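Local coordinates for Glyoxalase/bleomycin resisance protein/dioxygenase (Streptomyces sp. CB03234, PDB 5UJP) that binds riboflavin and a calcium ion, belongs to the glyoxalase/bleomycin resistance/dioxygenase superfamily and may have dioxygenase activity, at residues A[17-22]-A[50-55]; A[10-15]-A[35-40]. All blocks are in the same frame, centred on the assembly; numbering follows the deposited sequence.

Interaction 1 (A[17-22]-A[50-55]); sequences DFYVET and LVLVDW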
# COMPACT_ATOMS: atom_id res chain seq x y z
N ASP A 17 -9.04 11.98 -13.06
CA ASP A 17 -10.38 12.54 -12.85
C ASP A 17 -11.00 11.95 -11.60
O ASP A 17 -11.58 12.67 -10.77
CB ASP A 17 -11.29 12.19 -14.03
CG ASP A 17 -10.92 12.91 -15.32
OD1 ASP A 17 -10.22 13.95 -15.32
OD2 ASP A 17 -11.36 12.40 -16.37
N PHE A 18 -10.94 10.63 -11.46
CA PHE A 18 -11.60 9.97 -10.33
C PHE A 18 -10.96 10.35 -9.00
O PHE A 18 -11.65 10.80 -8.07
CB PHE A 18 -11.59 8.46 -10.51
CG PHE A 18 -12.30 7.72 -9.39
CD1 PHE A 18 -13.68 7.66 -9.36
CD2 PHE A 18 -11.57 7.11 -8.36
CE1 PHE A 18 -14.32 7.01 -8.31
CE2 PHE A 18 -12.21 6.45 -7.33
CZ PHE A 18 -13.59 6.39 -7.32
N TYR A 19 -9.64 10.16 -8.87
CA TYR A 19 -9.02 10.33 -7.55
C TYR A 19 -8.94 11.79 -7.15
O TYR A 19 -9.13 12.13 -5.99
CB TYR A 19 -7.63 9.68 -7.47
CG TYR A 19 -7.73 8.18 -7.37
CD1 TYR A 19 -7.81 7.54 -6.12
CD2 TYR A 19 -7.72 7.39 -8.51
CE1 TYR A 19 -7.92 6.20 -6.01
CE2 TYR A 19 -7.83 5.99 -8.41
CZ TYR A 19 -7.93 5.40 -7.16
OH TYR A 19 -8.04 4.01 -7.04
N VAL A 20 -8.59 12.66 -8.09
CA VAL A 20 -8.42 14.07 -7.74
C VAL A 20 -9.76 14.78 -7.71
O VAL A 20 -10.12 15.45 -6.72
CB VAL A 20 -7.43 14.74 -8.71
CG1 VAL A 20 -7.27 16.23 -8.35
CG2 VAL A 20 -6.08 14.02 -8.71
N GLU A 21 -10.53 14.69 -8.80
CA GLU A 21 -11.73 15.52 -8.88
C GLU A 21 -12.92 14.89 -8.15
O GLU A 21 -13.60 15.56 -7.37
CB GLU A 21 -12.05 15.83 -10.34
CG GLU A 21 -10.92 16.45 -11.14
CD GLU A 21 -10.62 17.87 -10.74
OE1 GLU A 21 -11.58 18.67 -10.66
OE2 GLU A 21 -9.44 18.20 -10.52
N THR A 22 -13.19 13.61 -8.39
CA THR A 22 -14.35 12.96 -7.81
C THR A 22 -14.14 12.65 -6.33
O THR A 22 -14.93 13.10 -5.50
CB THR A 22 -14.69 11.69 -8.59
OG1 THR A 22 -15.04 12.06 -9.94
CG2 THR A 22 -15.85 10.94 -7.93
N LEU A 50 -0.80 7.73 -3.05
CA LEU A 50 -1.08 6.71 -4.06
C LEU A 50 -0.49 7.20 -5.38
O LEU A 50 -0.68 8.36 -5.75
CB LEU A 50 -2.60 6.48 -4.23
CG LEU A 50 -3.41 6.21 -2.96
CD1 LEU A 50 -4.91 6.05 -3.27
CD2 LEU A 50 -2.86 4.96 -2.29
N VAL A 51 0.20 6.32 -6.08
CA VAL A 51 0.67 6.59 -7.42
C VAL A 51 -0.17 5.75 -8.36
O VAL A 51 -0.30 4.52 -8.19
CB VAL A 51 2.17 6.29 -7.58
CG1 VAL A 51 2.66 6.80 -8.94
CG2 VAL A 51 2.93 6.95 -6.45
N LEU A 52 -0.72 6.38 -9.39
CA LEU A 52 -1.69 5.75 -10.26
C LEU A 52 -0.93 5.28 -11.49
O LEU A 52 -0.62 6.08 -12.38
CB LEU A 52 -2.79 6.76 -10.62
CG LEU A 52 -3.42 7.46 -9.41
CD1 LEU A 52 -4.51 8.46 -9.86
CD2 LEU A 52 -4.04 6.45 -8.41
N VAL A 53 -0.62 3.98 -11.54
CA VAL A 53 0.38 3.45 -12.45
C VAL A 53 -0.24 2.49 -13.46
O VAL A 53 -1.30 1.89 -13.25
CB VAL A 53 1.56 2.74 -11.73
CG1 VAL A 53 2.14 3.63 -10.62
CG2 VAL A 53 1.12 1.39 -11.15
N ASP A 54 0.47 2.29 -14.56
CA ASP A 54 0.01 1.32 -15.55
C ASP A 54 1.12 0.40 -16.04
O ASP A 54 0.94 -0.25 -17.09
CB ASP A 54 -0.75 1.99 -16.71
CG ASP A 54 0.12 2.98 -17.50
OD1 ASP A 54 1.28 3.20 -17.12
OD2 ASP A 54 -0.38 3.57 -18.49
N TRP A 55 2.24 0.32 -15.31
CA TRP A 55 3.43 -0.37 -15.80
C TRP A 55 3.86 -1.59 -14.99
O TRP A 55 4.96 -2.10 -15.21
CB TRP A 55 4.60 0.61 -15.91
CG TRP A 55 4.91 1.34 -14.64
CD1 TRP A 55 5.61 0.87 -13.55
CD2 TRP A 55 4.59 2.71 -14.36
NE1 TRP A 55 5.69 1.87 -12.58
CE2 TRP A 55 5.08 3.00 -13.06
CE3 TRP A 55 3.92 3.71 -15.07
CZ2 TRP A 55 4.94 4.26 -12.48
CZ3 TRP A 55 3.76 4.94 -14.49
CH2 TRP A 55 4.26 5.21 -13.20
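Tyr19 of helix 12-23 lays its ring against Leu52 and Leu50 of strand 48-53, an example of how the βαβββ module of the glyoxalase/bleomycin resistance fold seats its helix on one side of its sheet. The principal touch is a CH-pi contact: the methyl CD2 of Leu52 stands over one face of the phenol, 4.0 Å from the ring centroid and 19° off the ring normal. Its other methyl, CD1, reaches the near rim, 3.6 Å from Tyr19 CD2, so that both branches of the leucine fork meet the aromatic ring. Leu50, two residues earlier and thus on the same side of the strand, approaches obliquely on the same side of the ring as Leu52 but at the far end of it, with its CD1 4.1 Å from Tyr19 CE1. There is no hydrogen bond between 17-22 and 50-55; the contact is wholly apolar and buried.

A second shell of residues surrounds these groups. With CG anti to the carbonyl carbon (chi1 -75°), the tyrosine ring leaves the helix toward the sheet, where Phe18 CD2 lies 3.8 Å above the plane on the face opposite Leu52. Val7 from the parallel neighbouring strand 3-8 touches all three contact residues, while Ala15, one helical turn before Tyr19, and Leu39 of strand 37-42 also pack on Leu52. The helix itself widens here into a pi-type turn, in which Thr22 N donates to Asp17 O at 3.0 Å. The phenol's polar end is held by a hydrogen bond between Tyr19 OH and Asp104 OD2.

Interaction 2 (A[10-15]-A[35-40]); sequences SDQEKA and HGRWLQ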
# COMPACT_ATOMS: atom_id res chain seq x y z
N SER A 10 -5.98 1.33 -15.69
CA SER A 10 -5.92 1.09 -17.13
C SER A 10 -5.78 2.36 -17.94
O SER A 10 -5.24 2.33 -19.06
CB SER A 10 -7.17 0.35 -17.62
OG SER A 10 -8.34 1.13 -17.47
N ASP A 11 -6.31 3.47 -17.44
CA ASP A 11 -6.31 4.74 -18.14
C ASP A 11 -5.97 5.80 -17.10
O ASP A 11 -6.78 6.09 -16.20
CB ASP A 11 -7.68 4.99 -18.78
CG ASP A 11 -7.72 6.25 -19.62
OD1 ASP A 11 -7.23 7.30 -19.16
OD2 ASP A 11 -8.25 6.19 -20.76
N GLN A 12 -4.77 6.37 -17.20
CA GLN A 12 -4.31 7.29 -16.16
C GLN A 12 -5.11 8.58 -16.14
O GLN A 12 -5.26 9.19 -15.08
CB GLN A 12 -2.83 7.60 -16.33
CG GLN A 12 -1.95 6.39 -15.99
CD GLN A 12 -0.47 6.71 -16.16
OE1 GLN A 12 -0.02 7.01 -17.25
NE2 GLN A 12 0.29 6.62 -15.05
N GLU A 13 -5.55 9.07 -17.29
CA GLU A 13 -6.32 10.31 -17.29
C GLU A 13 -7.66 10.13 -16.59
O GLU A 13 -8.08 10.98 -15.79
CB GLU A 13 -6.52 10.81 -18.72
CG GLU A 13 -7.05 12.23 -18.73
CD GLU A 13 -6.06 13.23 -18.15
OE1 GLU A 13 -4.85 12.96 -18.21
OE2 GLU A 13 -6.48 14.31 -17.66
N LYS A 14 -8.35 9.03 -16.87
CA LYS A 14 -9.60 8.74 -16.17
C LYS A 14 -9.35 8.51 -14.68
O LYS A 14 -10.18 8.88 -13.86
CB LYS A 14 -10.30 7.51 -16.77
CG LYS A 14 -10.75 7.72 -18.25
CD LYS A 14 -11.46 6.52 -18.84
CE LYS A 14 -11.94 6.77 -20.28
NZ LYS A 14 -12.48 5.53 -20.88
N ALA A 15 -8.22 7.92 -14.32
CA ALA A 15 -7.90 7.74 -12.91
C ALA A 15 -7.64 9.08 -12.24
O ALA A 15 -8.05 9.29 -11.09
CB ALA A 15 -6.70 6.80 -12.77
N HIS A 35 9.25 5.07 -15.49
CA HIS A 35 8.52 3.98 -16.12
C HIS A 35 7.29 4.44 -16.88
O HIS A 35 6.65 3.63 -17.55
CB HIS A 35 8.11 2.94 -15.08
CG HIS A 35 9.27 2.28 -14.41
ND1 HIS A 35 9.90 1.18 -14.94
CD2 HIS A 35 9.95 2.59 -13.27
CE1 HIS A 35 10.89 0.82 -14.15
NE2 HIS A 35 10.98 1.68 -13.16
N GLY A 36 6.97 5.72 -16.82
CA GLY A 36 5.73 6.20 -17.38
C GLY A 36 5.35 7.51 -16.73
O GLY A 36 6.16 8.13 -16.03
N ARG A 37 4.11 7.91 -16.95
CA ARG A 37 3.57 9.11 -16.33
C ARG A 37 3.47 8.92 -14.82
O ARG A 37 2.79 8.00 -14.36
CB ARG A 37 2.21 9.38 -16.95
CG ARG A 37 1.49 10.58 -16.39
CD ARG A 37 0.12 10.72 -17.07
NE ARG A 37 -0.65 11.84 -16.57
CZ ARG A 37 -1.87 12.12 -17.00
NH1 ARG A 37 -2.44 11.36 -17.94
NH2 ARG A 37 -2.53 13.16 -16.50
N TRP A 38 4.18 9.76 -14.06
CA TRP A 38 4.16 9.69 -12.60
C TRP A 38 3.03 10.58 -12.11
O TRP A 38 3.12 11.82 -12.17
CB TRP A 38 5.51 10.12 -12.01
CG TRP A 38 5.54 10.02 -10.50
CD1 TRP A 38 5.16 10.99 -9.58
CD2 TRP A 38 5.91 8.87 -9.71
NE1 TRP A 38 5.33 10.52 -8.30
CE2 TRP A 38 5.76 9.22 -8.35
CE3 TRP A 38 6.36 7.58 -10.04
CZ2 TRP A 38 6.05 8.32 -7.32
CZ3 TRP A 38 6.66 6.71 -9.01
CH2 TRP A 38 6.49 7.08 -7.66
N LEU A 39 1.96 9.95 -11.63
CA LEU A 39 0.72 10.62 -11.26
C LEU A 39 0.46 10.24 -9.80
O LEU A 39 0.11 9.08 -9.52
CB LEU A 39 -0.40 10.12 -12.18
CG LEU A 39 -1.81 10.67 -11.90
CD1 LEU A 39 -1.87 12.22 -11.89
CD2 LEU A 39 -2.81 10.05 -12.91
N GLN A 40 0.64 11.19 -8.90
CA GLN A 40 0.68 10.92 -7.47
C GLN A 40 -0.35 11.78 -6.74
O GLN A 40 -0.40 12.99 -6.95
CB GLN A 40 2.09 11.18 -6.92
CG GLN A 40 2.26 10.81 -5.45
CD GLN A 40 3.68 11.04 -4.99
OE1 GLN A 40 4.54 11.45 -5.77
NE2 GLN A 40 3.92 10.81 -3.73
O HOH W 1 2.37 5.84 -17.88
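Gln12 and Arg37 bury the most surface between the first turn of helix 12-23 and strand 37-42, their side chains sliding past one another in opposite directions. The Gln12 amide meets the backbone of Arg37 at two points: NE2 donates directly to Arg37 O at 2.9 Å, while OE1 accepts from a water that in turn takes the N-H of Arg37. NE2 also bonds Leu52 O on the adjacent strand, so one amide nitrogen serves two strand carbonyls. Between its two polar links the amide runs alongside the start of the arginine side chain, with OE1 3.3 Å from Arg37 CB.

Fully extended from CG to NE, Arg37 runs back to the helix, where NH1 and NH2 both grip Glu13 OE1 end-on, each at 2.9 Å. That oxygen sits only 4° out of the guanidinium plane, and the bend of Glu13 at chi2 (65°) turns the carboxylate to meet it. Deeper in, Leu39 brings CD2 to 3.4 Å from Gln12 O. Asp11 N-caps the helix through OD1, which accepts from Lys14 N.

Since Arg37 NH2 also forms a salt bridge with Asp30, the guanidinium joins two carboxylates, and its positive charge probably offsets the repulsion between them.

Overall arrangement
Both contacts seat helix 12-23 on the same sheet, with their centres about 6 Å apart: interaction 1 packs the helix on strand 48-53 through apolar groups, and interaction 2 joins its first turn to strand 37-42 mainly through polar ones. The strands themselves pair through Leu52 N and Leu39 O, 2.8 Å apart, and Trp55 CZ3 packs 3.2 Å from Arg37 O. Neither contact holds a ligand. The Arg37 side chain in interaction 2 lies about 7 Å from that of Gln31, which binds riboflavin in another structure of this protein, although none is bound here, whereas the Leu50 side chain in interaction 1 is well removed, about 10 Å, from the calcium ion at Ser1, Asp47 and Thr48.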